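PDB 3PY9: protein kinase from Staphylococcus aureus subsp. aureus Mu50, which is a membrane-anchored Ser/Thr kinase whose extracellular region, modelled here, carries PASTA domains that probably bind muropeptides of the cell wall. Local coordinates for residues 47-50 and 51-55; 191-194 and 195-199; 277-281 and 282-286. All blocks are in the same frame, centred on the assembly; numbering follows the deposited sequence.

Interaction 1. Residues 47-50 and 51-55; sequences IIKT and TPNTG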
ATOM      1  N   ILE A  47       9.529 -48.377  -1.536  1.00 38.15           N
ATOM      2  CA  ILE A  47       9.043 -49.119  -0.357  1.00 37.13           C
ATOM      3  C   ILE A  47       9.381 -48.374   0.947  1.00 36.94           C
ATOM      4  O   ILE A  47      10.525 -48.018   1.186  1.00 36.73           O
ATOM      5  CB  ILE A  47       9.660 -50.554  -0.247  1.00 37.24           C
ATOM      6  CG1 ILE A  47       9.505 -51.402  -1.537  1.00 36.85           C
ATOM      7  CG2 ILE A  47       9.138 -51.297   0.978  1.00 35.09           C
ATOM      8  CD1 ILE A  47       8.184 -51.417  -2.144  1.00 37.12           C
ATOM      9  N   ILE A  48       8.372 -48.201   1.793  1.00 36.69           N
ATOM     10  CA  ILE A  48       8.439 -47.478   3.062  1.00 36.87           C
ATOM     11  C   ILE A  48       8.665 -48.443   4.221  1.00 36.83           C
ATOM     12  O   ILE A  48       9.394 -48.143   5.165  1.00 36.69           O
ATOM     13  CB  ILE A  48       7.066 -46.781   3.275  1.00 37.39           C
ATOM     14  CG1 ILE A  48       6.963 -45.503   2.453  1.00 38.82           C
ATOM     15  CG2 ILE A  48       6.750 -46.500   4.734  1.00 38.30           C
ATOM     16  CD1 ILE A  48       5.614 -44.839   2.663  1.00 42.18           C
ATOM     17  N   LYS A  49       8.029 -49.614   4.126  1.00 36.51           N
ATOM     18  CA  LYS A  49       7.838 -50.530   5.248  1.00 36.11           C
ATOM     19  C   LYS A  49       7.523 -51.889   4.648  1.00 35.27           C
ATOM     20  O   LYS A  49       6.943 -51.956   3.558  1.00 35.04           O
ATOM     21  CB  LYS A  49       6.622 -50.064   6.060  1.00 36.57           C
ATOM     22  CG  LYS A  49       6.464 -50.641   7.476  1.00 39.73           C
ATOM     23  CD  LYS A  49       7.167 -49.797   8.577  1.00 42.69           C
ATOM     24  CE  LYS A  49       8.708 -49.962   8.588  1.00 43.85           C
ATOM     25  NZ  LYS A  49       9.389 -49.369   9.792  1.00 43.54           N
ATOM     26  N   THR A  50       7.882 -52.971   5.346  1.00 34.13           N
ATOM     27  CA  THR A  50       7.376 -54.293   4.968  1.00 32.83           C
ATOM     28  C   THR A  50       6.799 -55.040   6.165  1.00 32.73           C
ATOM     29  O   THR A  50       7.118 -54.733   7.301  1.00 32.06           O
ATOM     30  CB  THR A  50       8.417 -55.187   4.226  1.00 33.06           C
ATOM     31  OG1 THR A  50       9.500 -55.526   5.100  1.00 30.73           O
ATOM     32  CG2 THR A  50       8.942 -54.506   2.934  1.00 32.80           C
ATOM     33  N   THR A  51       5.912 -55.988   5.882  1.00 32.08           N
ATOM     34  CA  THR A  51       5.440 -56.943   6.869  1.00 31.40           C
ATOM     35  C   THR A  51       5.537 -58.345   6.290  1.00 31.43           C
ATOM     36  O   THR A  51       4.873 -58.637   5.291  1.00 31.50           O
ATOM     37  CB  THR A  51       3.990 -56.667   7.323  1.00 31.03           C
ATOM     38  OG1 THR A  51       3.895 -55.305   7.750  1.00 29.79           O
ATOM     39  CG2 THR A  51       3.632 -57.567   8.491  1.00 28.92           C
ATOM     40  N   PRO A  52       6.358 -59.217   6.916  1.00 31.39           N
ATOM     41  CA  PRO A  52       7.246 -58.956   8.069  1.00 31.50           C
ATOM     42  C   PRO A  52       8.310 -57.891   7.773  1.00 32.14           C
ATOM     43  O   PRO A  52       8.624 -57.647   6.593  1.00 31.50           O
ATOM     44  CB  PRO A  52       7.941 -60.314   8.289  1.00 31.28           C
ATOM     45  CG  PRO A  52       7.031 -61.290   7.704  1.00 31.39           C
ATOM     46  CD  PRO A  52       6.419 -60.629   6.502  1.00 30.61           C
ATOM     47  N   ASN A  53       8.850 -57.272   8.828  1.00 32.59           N
ATOM     48  CA  ASN A  53      10.007 -56.364   8.708  1.00 34.34           C
ATOM     49  C   ASN A  53      11.265 -57.095   8.253  1.00 34.99           C
ATOM     50  O   ASN A  53      11.369 -58.314   8.423  1.00 35.13           O
ATOM     51  CB  ASN A  53      10.324 -55.682  10.040  1.00 33.97           C
ATOM     52  CG  ASN A  53       9.159 -54.905  10.601  1.00 35.23           C
ATOM     53  OD1 ASN A  53       8.524 -54.095   9.914  1.00 33.61           O
ATOM     54  ND2 ASN A  53       8.893 -55.118  11.879  1.00 34.48           N
ATOM     55  N   THR A  54      12.225 -56.348   7.708  1.00 36.31           N
ATOM     56  CA  THR A  54      13.519 -56.909   7.312  1.00 37.56           C
ATOM     57  C   THR A  54      14.038 -57.775   8.444  1.00 38.00           C
ATOM     58  O   THR A  54      13.897 -57.405   9.619  1.00 38.22           O
ATOM     59  CB  THR A  54      14.562 -55.816   7.100  1.00 37.86           C
ATOM     60  OG1 THR A  54      14.173 -54.980   6.003  1.00 39.11           O
ATOM     61  CG2 THR A  54      15.935 -56.447   6.824  1.00 38.90           C
ATOM     62  N   GLY A  55      14.610 -58.928   8.107  1.00 38.20           N
ATOM     63  CA  GLY A  55      15.216 -59.784   9.125  1.00 39.13           C
ATOM     64  C   GLY A  55      14.269 -60.519  10.057  1.00 39.68           C
ATOM     65  O   GLY A  55      14.720 -61.355  10.833  1.00 40.32           O
TER
HETATM   66  O   HOH W   1      12.095 -55.476   4.103  1.00 29.41           O
HETATM   67  O   HOH W   2       5.967 -54.664   9.512  1.00 40.62           O

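Interaction 2. Residues 191-194 and 195-199; sequences KSVD and EGSTI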
ATOM      1  N   LYS A 191       5.824  16.053  16.552  1.00 26.59           N
ATOM      2  CA  LYS A 191       5.011  14.843  16.568  1.00 27.68           C
ATOM      3  C   LYS A 191       5.647  13.850  15.602  1.00 26.15           C
ATOM      4  O   LYS A 191       6.091  14.252  14.546  1.00 25.44           O
ATOM      5  CB  LYS A 191       3.645  15.232  15.972  1.00 27.43           C
ATOM      6  CG  LYS A 191       2.435  14.609  16.591  1.00 30.97           C
ATOM      7  CD  LYS A 191       1.222  14.705  15.650  1.00 30.16           C
ATOM      8  CE  LYS A 191       0.586  16.094  15.651  1.00 37.20           C
ATOM      9  NZ  LYS A 191      -0.905  16.024  15.366  1.00 38.53           N
ATOM     10  N   SER A 192       5.671  12.557  15.936  1.00 25.92           N
ATOM     11  CA  SER A 192       5.962  11.559  14.920  1.00 24.70           C
ATOM     12  C   SER A 192       4.715  11.154  14.135  1.00 24.10           C
ATOM     13  O   SER A 192       3.652  11.010  14.697  1.00 23.31           O
ATOM     14  CB  SER A 192       6.692  10.335  15.494  1.00 25.46           C
ATOM     15  OG  SER A 192       5.979   9.727  16.555  1.00 25.26           O
ATOM     16  N   VAL A 193       4.857  11.011  12.823  1.00 23.71           N
ATOM     17  CA  VAL A 193       3.758  10.631  11.927  1.00 24.50           C
ATOM     18  C   VAL A 193       4.328   9.668  10.865  1.00 25.37           C
ATOM     19  O   VAL A 193       5.546   9.524  10.756  1.00 25.19           O
ATOM     20  CB  VAL A 193       3.159  11.876  11.207  1.00 24.29           C
ATOM     21  CG1 VAL A 193       2.706  12.967  12.224  1.00 24.63           C
ATOM     22  CG2 VAL A 193       4.182  12.466  10.270  1.00 23.13           C
ATOM     23  N   ASP A 194       3.459   9.021  10.093  1.00 26.52           N
ATOM     24  CA  ASP A 194       3.881   8.062   9.065  1.00 27.37           C
ATOM     25  C   ASP A 194       4.996   8.644   8.212  1.00 28.11           C
ATOM     26  O   ASP A 194       4.883   9.775   7.711  1.00 28.49           O
ATOM     27  CB  ASP A 194       2.720   7.713   8.124  1.00 27.29           C
ATOM     28  CG  ASP A 194       1.574   7.015   8.815  1.00 27.84           C
ATOM     29  OD1 ASP A 194       1.733   6.522   9.946  1.00 28.84           O
ATOM     30  OD2 ASP A 194       0.488   6.949   8.212  1.00 29.66           O
ATOM     31  N   GLU A 195       6.059   7.874   8.039  1.00 28.41           N
ATOM     32  CA  GLU A 195       7.083   8.151   7.019  1.00 29.17           C
ATOM     33  C   GLU A 195       6.451   8.553   5.688  1.00 29.21           C
ATOM     34  O   GLU A 195       5.493   7.931   5.235  1.00 29.73           O
ATOM     35  CB  GLU A 195       7.962   6.906   6.842  1.00 29.62           C
ATOM     36  CG  GLU A 195       9.028   6.973   5.756  1.00 29.62           C
ATOM     37  CD  GLU A 195       9.856   5.729   5.753  1.00 30.84           C
ATOM     38  OE1 GLU A 195       9.247   4.630   5.762  1.00 30.56           O
ATOM     39  OE2 GLU A 195      11.106   5.850   5.760  1.00 31.24           O
ATOM     40  N   GLY A 196       6.968   9.617   5.077  1.00 29.91           N
ATOM     41  CA  GLY A 196       6.518  10.006   3.737  1.00 29.79           C
ATOM     42  C   GLY A 196       5.287  10.883   3.719  1.00 29.99           C
ATOM     43  O   GLY A 196       4.780  11.233   2.659  1.00 31.05           O
ATOM     44  N   SER A 197       4.790  11.229   4.900  1.00 29.75           N
ATOM     45  CA  SER A 197       3.613  12.066   5.050  1.00 29.00           C
ATOM     46  C   SER A 197       3.864  13.450   4.449  1.00 28.61           C
ATOM     47  O   SER A 197       5.018  13.862   4.265  1.00 27.62           O
ATOM     48  CB  SER A 197       3.276  12.236   6.542  1.00 28.86           C
ATOM     49  OG  SER A 197       2.822  11.026   7.109  1.00 31.08           O
ATOM     50  N   THR A 198       2.777  14.164   4.170  1.00 28.55           N
ATOM     51  CA  THR A 198       2.864  15.550   3.660  1.00 29.16           C
ATOM     52  C   THR A 198       2.841  16.541   4.830  1.00 28.98           C
ATOM     53  O   THR A 198       1.904  16.533   5.626  1.00 28.58           O
ATOM     54  CB  THR A 198       1.687  15.872   2.746  1.00 29.27           C
ATOM     55  OG1 THR A 198       1.639  14.913   1.680  1.00 29.29           O
ATOM     56  CG2 THR A 198       1.807  17.326   2.172  1.00 30.36           C
ATOM     57  N   ILE A 199       3.880  17.369   4.927  1.00 29.48           N
ATOM     58  CA  ILE A 199       3.929  18.484   5.894  1.00 29.80           C
ATOM     59  C   ILE A 199       3.575  19.798   5.189  1.00 30.77           C
ATOM     60  O   ILE A 199       4.177  20.131   4.157  1.00 30.41           O
ATOM     61  CB  ILE A 199       5.318  18.590   6.574  1.00 29.74           C
ATOM     62  CG1 ILE A 199       5.885  17.183   6.909  1.00 27.91           C
ATOM     63  CG2 ILE A 199       5.254  19.474   7.826  1.00 29.17           C
ATOM     64  CD1 ILE A 199       4.972  16.292   7.797  1.00 22.68           C
TER

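Interaction 3. Residues 277-281 and 282-286; sequences VKVDG and KTVAE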
ATOM      1  N   VAL A 277     -14.952  34.807 -15.197  1.00 33.61           N
ATOM      2  CA  VAL A 277     -16.255  34.920 -14.560  1.00 31.90           C
ATOM      3  C   VAL A 277     -17.099  33.733 -15.010  1.00 31.26           C
ATOM      4  O   VAL A 277     -17.421  33.618 -16.194  1.00 30.82           O
ATOM      5  CB  VAL A 277     -17.000  36.200 -14.989  1.00 31.44           C
ATOM      6  CG1 VAL A 277     -18.373  36.252 -14.340  1.00 30.68           C
ATOM      7  CG2 VAL A 277     -16.198  37.469 -14.665  1.00 31.75           C
ATOM      8  N   LYS A 278     -17.475  32.889 -14.056  1.00 30.86           N
ATOM      9  CA  LYS A 278     -18.397  31.770 -14.276  1.00 31.21           C
ATOM     10  C   LYS A 278     -19.778  32.031 -13.672  1.00 31.35           C
ATOM     11  O   LYS A 278     -19.894  32.752 -12.673  1.00 31.67           O
ATOM     12  CB  LYS A 278     -17.828  30.492 -13.668  1.00 31.38           C
ATOM     13  CG  LYS A 278     -16.453  30.125 -14.195  1.00 33.91           C
ATOM     14  CD  LYS A 278     -16.055  28.758 -13.691  1.00 37.32           C
ATOM     15  CE  LYS A 278     -14.661  28.390 -14.118  1.00 38.38           C
ATOM     16  NZ  LYS A 278     -14.291  27.125 -13.438  1.00 38.78           N
ATOM     17  N   VAL A 279     -20.813  31.450 -14.292  1.00 30.96           N
ATOM     18  CA  VAL A 279     -22.203  31.598 -13.859  1.00 30.47           C
ATOM     19  C   VAL A 279     -22.800  30.200 -13.785  1.00 31.42           C
ATOM     20  O   VAL A 279     -22.888  29.497 -14.803  1.00 31.42           O
ATOM     21  CB  VAL A 279     -23.042  32.529 -14.808  1.00 30.58           C
ATOM     22  CG1 VAL A 279     -24.502  32.504 -14.427  1.00 27.60           C
ATOM     23  CG2 VAL A 279     -22.510  33.992 -14.791  1.00 26.86           C
ATOM     24  N   ASP A 280     -23.189  29.786 -12.582  1.00 31.69           N
ATOM     25  CA  ASP A 280     -23.564  28.378 -12.354  1.00 32.55           C
ATOM     26  C   ASP A 280     -22.570  27.365 -12.964  1.00 33.02           C
ATOM     27  O   ASP A 280     -22.976  26.401 -13.620  1.00 33.50           O
ATOM     28  CB  ASP A 280     -24.970  28.115 -12.895  1.00 31.89           C
ATOM     29  CG  ASP A 280     -26.050  28.696 -12.015  1.00 32.45           C
ATOM     30  OD1 ASP A 280     -25.802  29.011 -10.839  1.00 31.52           O
ATOM     31  OD2 ASP A 280     -27.170  28.828 -12.503  1.00 35.74           O
ATOM     32  N   GLY A 281     -21.275  27.585 -12.746  1.00 33.70           N
ATOM     33  CA  GLY A 281     -20.245  26.629 -13.155  1.00 33.70           C
ATOM     34  C   GLY A 281     -19.685  26.793 -14.555  1.00 34.02           C
ATOM     35  O   GLY A 281     -18.629  26.238 -14.869  1.00 35.58           O
ATOM     36  N   LYS A 282     -20.379  27.537 -15.404  1.00 33.63           N
ATOM     37  CA  LYS A 282     -19.983  27.713 -16.793  1.00 33.33           C
ATOM     38  C   LYS A 282     -19.299  29.043 -17.010  1.00 32.90           C
ATOM     39  O   LYS A 282     -19.811  30.074 -16.582  1.00 33.17           O
ATOM     40  CB  LYS A 282     -21.205  27.643 -17.704  1.00 33.80           C
ATOM     41  CG  LYS A 282     -21.807  26.247 -17.863  1.00 34.91           C
ATOM     42  CD  LYS A 282     -21.109  25.487 -18.993  1.00 37.04           C
ATOM     43  CE  LYS A 282     -21.584  24.043 -19.076  1.00 37.86           C
ATOM     44  NZ  LYS A 282     -21.273  23.330 -17.788  1.00 38.47           N
ATOM     45  N   THR A 283     -18.163  29.019 -17.700  1.00 32.19           N
ATOM     46  CA  THR A 283     -17.444  30.238 -18.084  1.00 32.23           C
ATOM     47  C   THR A 283     -18.310  31.101 -18.971  1.00 32.86           C
ATOM     48  O   THR A 283     -18.816  30.644 -19.992  1.00 33.99           O
ATOM     49  CB  THR A 283     -16.135  29.904 -18.823  1.00 32.00           C
ATOM     50  OG1 THR A 283     -15.320  29.091 -17.980  1.00 31.92           O
ATOM     51  CG2 THR A 283     -15.345  31.168 -19.197  1.00 31.34           C
ATOM     52  N   VAL A 284     -18.468  32.359 -18.585  1.00 33.12           N
ATOM     53  CA  VAL A 284     -19.279  33.296 -19.345  1.00 32.61           C
ATOM     54  C   VAL A 284     -18.384  34.368 -19.992  1.00 32.96           C
ATOM     55  O   VAL A 284     -18.587  34.746 -21.154  1.00 31.44           O
ATOM     56  CB  VAL A 284     -20.394  33.908 -18.446  1.00 32.65           C
ATOM     57  CG1 VAL A 284     -21.107  35.054 -19.144  1.00 32.88           C
ATOM     58  CG2 VAL A 284     -21.403  32.832 -18.060  1.00 31.70           C
ATOM     59  N   ALA A 285     -17.396  34.843 -19.224  1.00 33.74           N
ATOM     60  CA  ALA A 285     -16.467  35.864 -19.675  1.00 34.74           C
ATOM     61  C   ALA A 285     -15.066  35.629 -19.109  1.00 35.90           C
ATOM     62  O   ALA A 285     -14.906  35.085 -18.022  1.00 35.66           O
ATOM     63  CB  ALA A 285     -16.973  37.247 -19.288  1.00 34.63           C
ATOM     64  N   GLU A 286     -14.053  36.040 -19.870  1.00 37.45           N
ATOM     65  CA  GLU A 286     -12.645  36.005 -19.423  1.00 39.10           C
ATOM     66  C   GLU A 286     -11.822  37.059 -20.165  1.00 40.11           C
ATOM     67  O   GLU A 286     -12.194  37.484 -21.247  1.00 39.67           O
ATOM     68  CB  GLU A 286     -12.009  34.607 -19.574  1.00 38.52           C
ATOM     69  CG  GLU A 286     -12.524  33.802 -20.741  1.00 39.27           C
ATOM     70  CD  GLU A 286     -11.972  32.374 -20.772  1.00 39.29           C
ATOM     71  OE1 GLU A 286     -11.808  31.827 -21.878  1.00 37.13           O
ATOM     72  OE2 GLU A 286     -11.685  31.806 -19.702  1.00 39.15           O
TER

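Interaction 1. Residues 47-50 and 51-55
Thr-50 turns its hydroxyl into the fork between its own backbone N and carbonyl carbon (chi1 66°), and from there OG1 reaches forward over the next residues to Pro-52 O, donating a hydrogen bond of 2.7 Å. The donor sits 20° from the plane of the proline carbonyl. Asn-53 holds CG beside its backbone N (chi1 -57°), which brings OD1 back to 3.0 Å from Thr-50 O; both are acceptors, so this is proximity and not a bond. Two waters bind along the bend. One donates to Thr-50 OG1 (2.8 Å) and also bonds Thr-54 OG1, bridging the two hydroxyls. The other bonds Thr-51 OG1 and sits very close to Thr-50 O, at a length to be taken with caution. The peptide before Pro-52 is cis, at the point where the strand gives way to the loop, and Glu-56 OE2 takes up the N-H of Asn-53. Thr-50 is buried, its side chain against Val-12 and Val-64. The whole forms the exit from edge strand 47-51 of the three-stranded sheet in a PASTA domain, where a cis-proline bend starts the loop leading to the central strand 63-69.

Interaction 2. Residues 191-194 and 195-199
Val-193 lays its CG2 methyl against the side chain of Ser-197, 3.7 Å from OG, just where the chain rounds a type II beta turn running from Asp-194 to Ser-197. The turn leads from the short strand 191-194, paired antiparallel with 143-146, into strand 198-204 of the PASTA domain's three-stranded sheet. With CG1 of Val-193 beside the backbone N (chi1 -55°), the other methyl, CG2, falls between N and the carbonyl carbon, alongside the serine CB and OG, while the side chain as a whole also rests on Val-146 and Phe-166.

Next comes Asp-194, which contributes its backbone more than its acid: CB passes 3.5 Å from Ser-197 OG, but the carboxylate turns off from the serine. Its carbonyl O is the hub, gripped twice by Ser-197. After it, Glu-195 carries its extended side chain outward, and Gly-196 supplies the positive phi (86°) that the third position of a type II turn needs. The Gly-196 carbonyl is bonded in turn by Lys-167 NZ, which ties the outer rim of the turn to strand 167-173. Ser-197 N closes the turn on Asp-194 O at 3.2 Å, with a bent N-H...O angle of 143°. The serine hydroxyl, placed beside its own N, donates to that same oxygen; the 2.5 Å from Ser-197 OG to Asp-194 O is unusually short and not to be taken at face value.

Interaction 3. Residues 277-281 and 282-286
Val-279 and Val-284 meet through their CG2 methyls, 3.6 Å apart, the two side chains lying obliquely across one another. In both valines CG1 is anti to the backbone N (chi1 172° in Val-279, 171° in Val-284), which leaves CG2 beside the N and facing its partner. Val-277 and Ala-285 pair less tightly, CB to CB at 4.4 Å. On the other face of the ribbon the extended Lys-278 runs past Thr-283, its CE 4.0 Å from Thr-283 OG1, before the amine end departs from the hairpin.

What sets these pairs is the backbone ladder. Val-277 N reaches Ala-285 O at 2.8 Å, and Val-277 O accepts twice, from Val-284 N at 2.9 Å and more loosely from Ala-285 N at 3.3 Å. Two residues, Val-284 and Ala-285, thus face one: a classic beta bulge, which shifts the register. Nearer the tip, Val-279 N donates to Lys-282 O, and a type I' turn of Asp-280 and Gly-281, both at positive phi, closes this tight hairpin. The return bond from Lys-282 N to Val-279 O, 3.2 Å long, comes from above the carbonyl plane.

Farther out, the carboxylate of Asp-280 accepts from Lys-234 N, fastening the turn to strand 233-241. Strand 217-223 packs on the face carrying Val-277, Val-279 and Ala-285: Val-221 touches Val-277 and Ala-285, and Val-223 touches Val-277 and Val-279.

In the fold
From the N terminus, interaction 1 comes first, at the exit of edge strand 47-51 in the first PASTA domain, opening the way to strand 63-69. Interaction 2 follows in the third PASTA domain, where 191-199 carries the chain from the two-stranded pairing with 143-146 into the three-stranded sheet. Interaction 3 is last, closing the hairpin of strands 272-279 and 282-290 in the C-terminal PASTA-like domain. All three are local bends in series; none nests within or crosses another. Their centres lie about 67 Å apart for 1 and 2, and about 39 Å for 2 and 3, along an elongated chain, each confined to its own domain, with 1 and 3 on opposite sides of the chain's centre.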